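Glutamate racemase (Bacillus anthracis, PDB 2DWU) belongs to the aspartate/glutamate racemase family, enzymes built from two alpha/beta lobes, and carries D-glutamic acid bound between them. Local coordinates at residues Ser15-Ile27 with Ser247-Gln259. Sequence-based numbering, arbitrary orientation. Where two conformers were deposited one is given.
Sequences SGVGGLTVASEII and SFEHIAERWLGYQ. With DGL (D-glutamic acid), chain H.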
loop_
_atom_site.group_PDB
_atom_site.type_symbol
_atom_site.label_atom_id
_atom_site.label_comp_id
_atom_site.label_asym_id
_atom_site.label_seq_id
_atom_site.Cartn_x
_atom_site.Cartn_y
_atom_site.Cartn_z
ATOM N N SER B 15 -6.722 -17.378 14.405
ATOM C CA SER B 15 -7.073 -18.097 15.605
ATOM C C SER B 15 -8.575 -18.391 15.691
ATOM O O SER B 15 -8.973 -19.229 16.498
ATOM C CB SER B 15 -6.648 -17.287 16.830
ATOM O OG SER B 15 -7.423 -16.098 16.961
ATOM N N GLY B 16 -9.404 -17.722 14.876
ATOM C CA GLY B 16 -10.841 -17.939 14.940
ATOM C C GLY B 16 -11.648 -17.214 13.886
ATOM O O GLY B 16 -11.420 -17.415 12.689
ATOM N N VAL B 17 -12.599 -16.386 14.323
ATOM C CA VAL B 17 -13.446 -15.623 13.412
ATOM C C VAL B 17 -12.887 -14.238 13.093
ATOM O O VAL B 17 -13.189 -13.677 12.047
ATOM C CB VAL B 17 -14.902 -15.431 13.965
ATOM C CG1 VAL B 17 -15.669 -16.727 13.892
ATOM C CG2 VAL B 17 -14.876 -14.931 15.416
ATOM N N GLY B 18 -12.065 -13.696 13.984
ATOM C CA GLY B 18 -11.529 -12.355 13.763
ATOM C C GLY B 18 -10.955 -12.129 12.379
ATOM O O GLY B 18 -11.143 -11.059 11.773
ATOM N N GLY B 19 -10.214 -13.136 11.911
ATOM C CA GLY B 19 -9.588 -13.093 10.602
ATOM C C GLY B 19 -10.546 -12.814 9.454
ATOM O O GLY B 19 -10.090 -12.592 8.319
ATOM N N LEU B 20 -11.865 -12.862 9.703
ATOM C CA LEU B 20 -12.807 -12.549 8.636
ATOM C C LEU B 20 -12.655 -11.090 8.210
ATOM O O LEU B 20 -13.034 -10.726 7.102
ATOM C CB LEU B 20 -14.265 -12.807 9.052
ATOM C CG LEU B 20 -14.676 -14.268 9.247
ATOM C CD1 LEU B 20 -16.196 -14.286 9.588
ATOM C CD2 LEU B 20 -14.408 -15.090 7.961
ATOM N N THR B 21 -12.110 -10.237 9.076
ATOM C CA THR B 21 -11.900 -8.848 8.652
ATOM C C THR B 21 -10.862 -8.822 7.530
ATOM O O THR B 21 -10.997 -8.055 6.553
ATOM C CB THR B 21 -11.442 -7.925 9.834
ATOM O OG1 THR B 21 -10.261 -8.448 10.452
ATOM C CG2 THR B 21 -12.518 -7.873 10.885
ATOM N N VAL B 22 -9.832 -9.670 7.653
ATOM C CA VAL B 22 -8.782 -9.768 6.655
ATOM C C VAL B 22 -9.328 -10.443 5.386
ATOM O O VAL B 22 -9.098 -10.001 4.272
ATOM C CB VAL B 22 -7.583 -10.568 7.199
ATOM C CG1 VAL B 22 -6.495 -10.682 6.145
ATOM C CG2 VAL B 22 -7.028 -9.877 8.428
ATOM N N ALA B 23 -10.066 -11.523 5.570
ATOM C CA ALA B 23 -10.643 -12.203 4.428
ATOM C C ALA B 23 -11.536 -11.270 3.621
ATOM O O ALA B 23 -11.479 -11.276 2.390
ATOM C CB ALA B 23 -11.447 -13.391 4.910
ATOM N N SER B 24 -12.353 -10.462 4.295
ATOM C CA SER B 24 -13.252 -9.562 3.585
ATOM C C SER B 24 -12.473 -8.567 2.747
ATOM O O SER B 24 -12.865 -8.256 1.632
ATOM C CB SER B 24 -14.188 -8.816 4.555
ATOM O OG SER B 24 -13.497 -7.846 5.330
ATOM N N GLU B 25 -11.358 -8.065 3.275
ATOM C CA GLU B 25 -10.580 -7.112 2.500
ATOM C C GLU B 25 -9.891 -7.765 1.297
ATOM O O GLU B 25 -9.757 -7.141 0.253
ATOM C CB GLU B 25 -9.575 -6.414 3.417
ATOM C CG GLU B 25 -10.288 -5.311 4.221
ATOM C CD GLU B 25 -10.840 -4.247 3.290
ATOM O OE1 GLU B 25 -10.030 -3.615 2.592
ATOM O OE2 GLU B 25 -12.082 -4.056 3.207
ATOM N N ILE B 26 -9.453 -9.014 1.431
ATOM C CA ILE B 26 -8.851 -9.711 0.284
ATOM C C ILE B 26 -9.940 -9.922 -0.776
ATOM O O ILE B 26 -9.711 -9.697 -1.970
ATOM C CB ILE B 26 -8.243 -11.056 0.720
ATOM C CG1 ILE B 26 -7.037 -10.784 1.639
ATOM C CG2 ILE B 26 -7.808 -11.866 -0.505
ATOM C CD1 ILE B 26 -6.477 -12.048 2.304
ATOM N N ILE B 27 -11.130 -10.328 -0.336
ATOM C CA ILE B 27 -12.247 -10.539 -1.272
ATOM C C ILE B 27 -12.607 -9.235 -2.009
ATOM O O ILE B 27 -12.902 -9.236 -3.226
ATOM C CB ILE B 27 -13.469 -11.111 -0.504
ATOM C CG1 ILE B 27 -13.154 -12.563 -0.130
ATOM C CG2 ILE B 27 -14.778 -10.969 -1.346
ATOM C CD1 ILE B 27 -14.136 -13.171 0.851
ATOM N N SER B 247 -21.827 -21.905 15.115
ATOM C CA SER B 247 -21.372 -20.696 15.791
ATOM C C SER B 247 -20.616 -19.780 14.812
ATOM O O SER B 247 -20.874 -18.571 14.738
ATOM C CB SER B 247 -20.454 -21.077 16.951
ATOM O OG SER B 247 -19.899 -19.929 17.556
ATOM N N PHE B 248 -19.679 -20.367 14.071
ATOM C CA PHE B 248 -18.901 -19.610 13.089
ATOM C C PHE B 248 -19.809 -18.994 12.020
ATOM O O PHE B 248 -19.681 -17.817 11.687
ATOM C CB PHE B 248 -17.877 -20.523 12.420
ATOM C CG PHE B 248 -16.788 -19.779 11.694
ATOM C CD1 PHE B 248 -15.520 -19.677 12.255
ATOM C CD2 PHE B 248 -17.014 -19.226 10.440
ATOM C CE1 PHE B 248 -14.479 -19.036 11.572
ATOM C CE2 PHE B 248 -15.973 -18.584 9.743
ATOM C CZ PHE B 248 -14.707 -18.494 10.316
ATOM N N GLU B 249 -20.726 -19.795 11.482
ATOM C CA GLU B 249 -21.651 -19.322 10.451
ATOM C C GLU B 249 -22.479 -18.126 10.926
ATOM O O GLU B 249 -22.725 -17.178 10.175
ATOM C CB GLU B 249 -22.587 -20.461 10.026
ATOM C CG GLU B 249 -21.904 -21.550 9.197
ATOM C CD GLU B 249 -22.806 -22.749 8.912
ATOM O OE1 GLU B 249 -22.564 -23.447 7.903
ATOM O OE2 GLU B 249 -23.745 -23.009 9.700
ATOM N N HIS B 250 -22.918 -18.179 12.177
ATOM C CA HIS B 250 -23.721 -17.106 12.751
ATOM C C HIS B 250 -22.951 -15.793 12.897
ATOM O O HIS B 250 -23.459 -14.726 12.534
ATOM C CB HIS B 250 -24.278 -17.552 14.114
ATOM C CG HIS B 250 -25.086 -16.505 14.813
ATOM N ND1 HIS B 250 -26.226 -15.954 14.266
ATOM C CD2 HIS B 250 -24.918 -15.904 16.017
ATOM C CE1 HIS B 250 -26.726 -15.060 15.102
ATOM N NE2 HIS B 250 -25.951 -15.011 16.171
ATOM N N ILE B 251 -21.737 -15.851 13.444
ATOM C CA ILE B 251 -20.939 -14.633 13.589
ATOM C C ILE B 251 -20.588 -14.083 12.205
ATOM O O ILE B 251 -20.672 -12.881 11.956
ATOM C CB ILE B 251 -19.607 -14.893 14.331
ATOM C CG1 ILE B 251 -19.880 -15.386 15.751
ATOM C CG2 ILE B 251 -18.773 -13.614 14.342
ATOM C CD1 ILE B 251 -18.619 -15.787 16.499
ATOM N N ALA B 252 -20.181 -14.982 11.313
ATOM C CA ALA B 252 -19.808 -14.595 9.959
ATOM C C ALA B 252 -20.933 -13.846 9.257
ATOM O O ALA B 252 -20.716 -12.809 8.630
ATOM C CB ALA B 252 -19.433 -15.828 9.153
ATOM N N GLU B 253 -22.149 -14.370 9.350
ATOM C CA GLU B 253 -23.253 -13.694 8.689
ATOM C C GLU B 253 -23.442 -12.311 9.292
ATOM O O GLU B 253 -23.755 -11.357 8.584
ATOM C CB GLU B 253 -24.546 -14.510 8.808
ATOM C CG GLU B 253 -25.772 -13.787 8.257
ATOM C CD GLU B 253 -26.981 -14.707 8.099
ATOM O OE1 GLU B 253 -27.262 -15.500 9.023
ATOM O OE2 GLU B 253 -27.652 -14.628 7.048
ATOM N N ARG B 254 -23.238 -12.189 10.600
ATOM C CA ARG B 254 -23.386 -10.884 11.244
ATOM C C ARG B 254 -22.303 -9.907 10.787
ATOM O O ARG B 254 -22.576 -8.745 10.501
ATOM C CB ARG B 254 -23.287 -11.006 12.766
ATOM C CG ARG B 254 -24.305 -11.919 13.422
ATOM C CD ARG B 254 -25.051 -11.176 14.539
ATOM N NE ARG B 254 -24.165 -10.354 15.370
ATOM C CZ ARG B 254 -23.205 -10.825 16.165
ATOM N NH1 ARG B 254 -22.985 -12.134 16.253
ATOM N NH2 ARG B 254 -22.465 -9.981 16.881
ATOM N N TRP B 255 -21.062 -10.376 10.723
ATOM C CA TRP B 255 -19.951 -9.509 10.336
ATOM C C TRP B 255 -19.909 -9.164 8.850
ATOM O O TRP B 255 -19.706 -8.006 8.470
ATOM C CB TRP B 255 -18.627 -10.174 10.732
ATOM C CG TRP B 255 -18.313 -10.124 12.205
ATOM C CD1 TRP B 255 -19.202 -9.991 13.245
ATOM C CD2 TRP B 255 -17.025 -10.287 12.797
ATOM N NE1 TRP B 255 -18.533 -10.069 14.454
ATOM C CE2 TRP B 255 -17.197 -10.252 14.204
ATOM C CE3 TRP B 255 -15.735 -10.462 12.280
ATOM C CZ2 TRP B 255 -16.121 -10.389 15.096
ATOM C CZ3 TRP B 255 -14.668 -10.594 13.175
ATOM C CH2 TRP B 255 -14.871 -10.559 14.561
ATOM N N LEU B 256 -20.108 -10.180 8.015
ATOM C CA LEU B 256 -20.053 -10.004 6.575
ATOM C C LEU B 256 -21.328 -9.483 5.926
ATOM O O LEU B 256 -21.269 -8.793 4.910
ATOM C CB LEU B 256 -19.658 -11.322 5.923
ATOM C CG LEU B 256 -18.325 -11.901 6.391
ATOM C CD1 LEU B 256 -18.074 -13.216 5.680
ATOM C CD2 LEU B 256 -17.207 -10.896 6.137
ATOM N N GLY B 257 -22.481 -9.816 6.499
ATOM C CA GLY B 257 -23.732 -9.367 5.905
ATOM C C GLY B 257 -24.313 -10.433 4.987
ATOM O O GLY B 257 -25.345 -10.225 4.340
ATOM N N TYR B 258 -23.654 -11.584 4.916
ATOM C CA TYR B 258 -24.153 -12.676 4.090
ATOM C C TYR B 258 -23.629 -14.026 4.572
ATOM O O TYR B 258 -22.697 -14.080 5.377
ATOM C CB TYR B 258 -23.791 -12.434 2.623
ATOM C CG TYR B 258 -22.324 -12.338 2.365
ATOM C CD1 TYR B 258 -21.553 -13.487 2.182
ATOM C CD2 TYR B 258 -21.686 -11.100 2.339
ATOM C CE1 TYR B 258 -20.185 -13.407 1.981
ATOM C CE2 TYR B 258 -20.322 -11.005 2.141
ATOM C CZ TYR B 258 -19.573 -12.164 1.964
ATOM O OH TYR B 258 -18.215 -12.093 1.792
ATOM N N GLN B 259 -24.235 -15.111 4.098
ATOM C CA GLN B 259 -23.821 -16.445 4.521
ATOM C C GLN B 259 -22.656 -16.984 3.717
ATOM O O GLN B 259 -22.531 -16.720 2.521
ATOM C CB GLN B 259 -24.992 -17.425 4.426
ATOM C CG GLN B 259 -26.283 -16.889 5.038
ATOM C CD GLN B 259 -27.335 -17.972 5.214
ATOM O OE1 GLN B 259 -27.521 -18.821 4.342
ATOM N NE2 GLN B 259 -28.037 -17.940 6.343
HETATM N N DGL H . -6.906 -12.933 16.022
HETATM C CA DGL H . -6.212 -12.416 17.243
HETATM C C DGL H . -5.278 -11.317 16.875
HETATM O O DGL H . -4.385 -10.942 17.624
HETATM C CB DGL H . -7.252 -11.901 18.263
HETATM C CG DGL H . -7.863 -13.133 18.971
HETATM C CD DGL H . -6.928 -13.968 19.746
HETATM O OE1 DGL H . -6.417 -13.616 20.810
HETATM O OE2 DGL H . -6.642 -15.138 19.225
HETATM O OXT DGL H . -5.441 -10.768 15.703
#
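V17 and L20 push between the side chains that F248, A252 and W255 present from the last long helix of the chain, and this apolar wedge is the tight half of the contact. In the conformer described, V17 CG1 sits over one face of the F248 ring, 3.8 Å from its centroid, a CH-pi contact. With chi1 at -73°, this conformer sends CG1 to that ring and CG2 to I251 CD1, 4.0 Å away; a beta-branched residue thus meets two neighbours at once. F248, its CG anti to the backbone N (chi1 -164°), carries its ring edge to G16 O, which Y37 OH hydrogen-bonds. L20 CD1 lies 3.6 Å from A252 CB, where a small methyl lets the leucine come close to the helix. W255 reaches along the turn, and its CZ3, at the indole edge, lies 3.6 Å from G18 CA.

Toward I27 the packing thins: S24 CB meets L256 CD2 at 4.0 Å, and I27 CD1 is 4.3 Å from the hydroxyl OH of solvent-exposed Y258. S24 suits this partly exposed flank because, in the conformer described, its OG hydrogen-bonds T21 O.

Helix segments 20-27 and 247-256 cross at -51° beside the six-stranded parallel sheet of an alpha/beta lobe. The loop that follows strand 9-14 also presents S15, whose OG bonds D-glutamic acid OE2 at 2.6 Å, a ligand site at the strand's C-terminal end typical of alpha/beta folds.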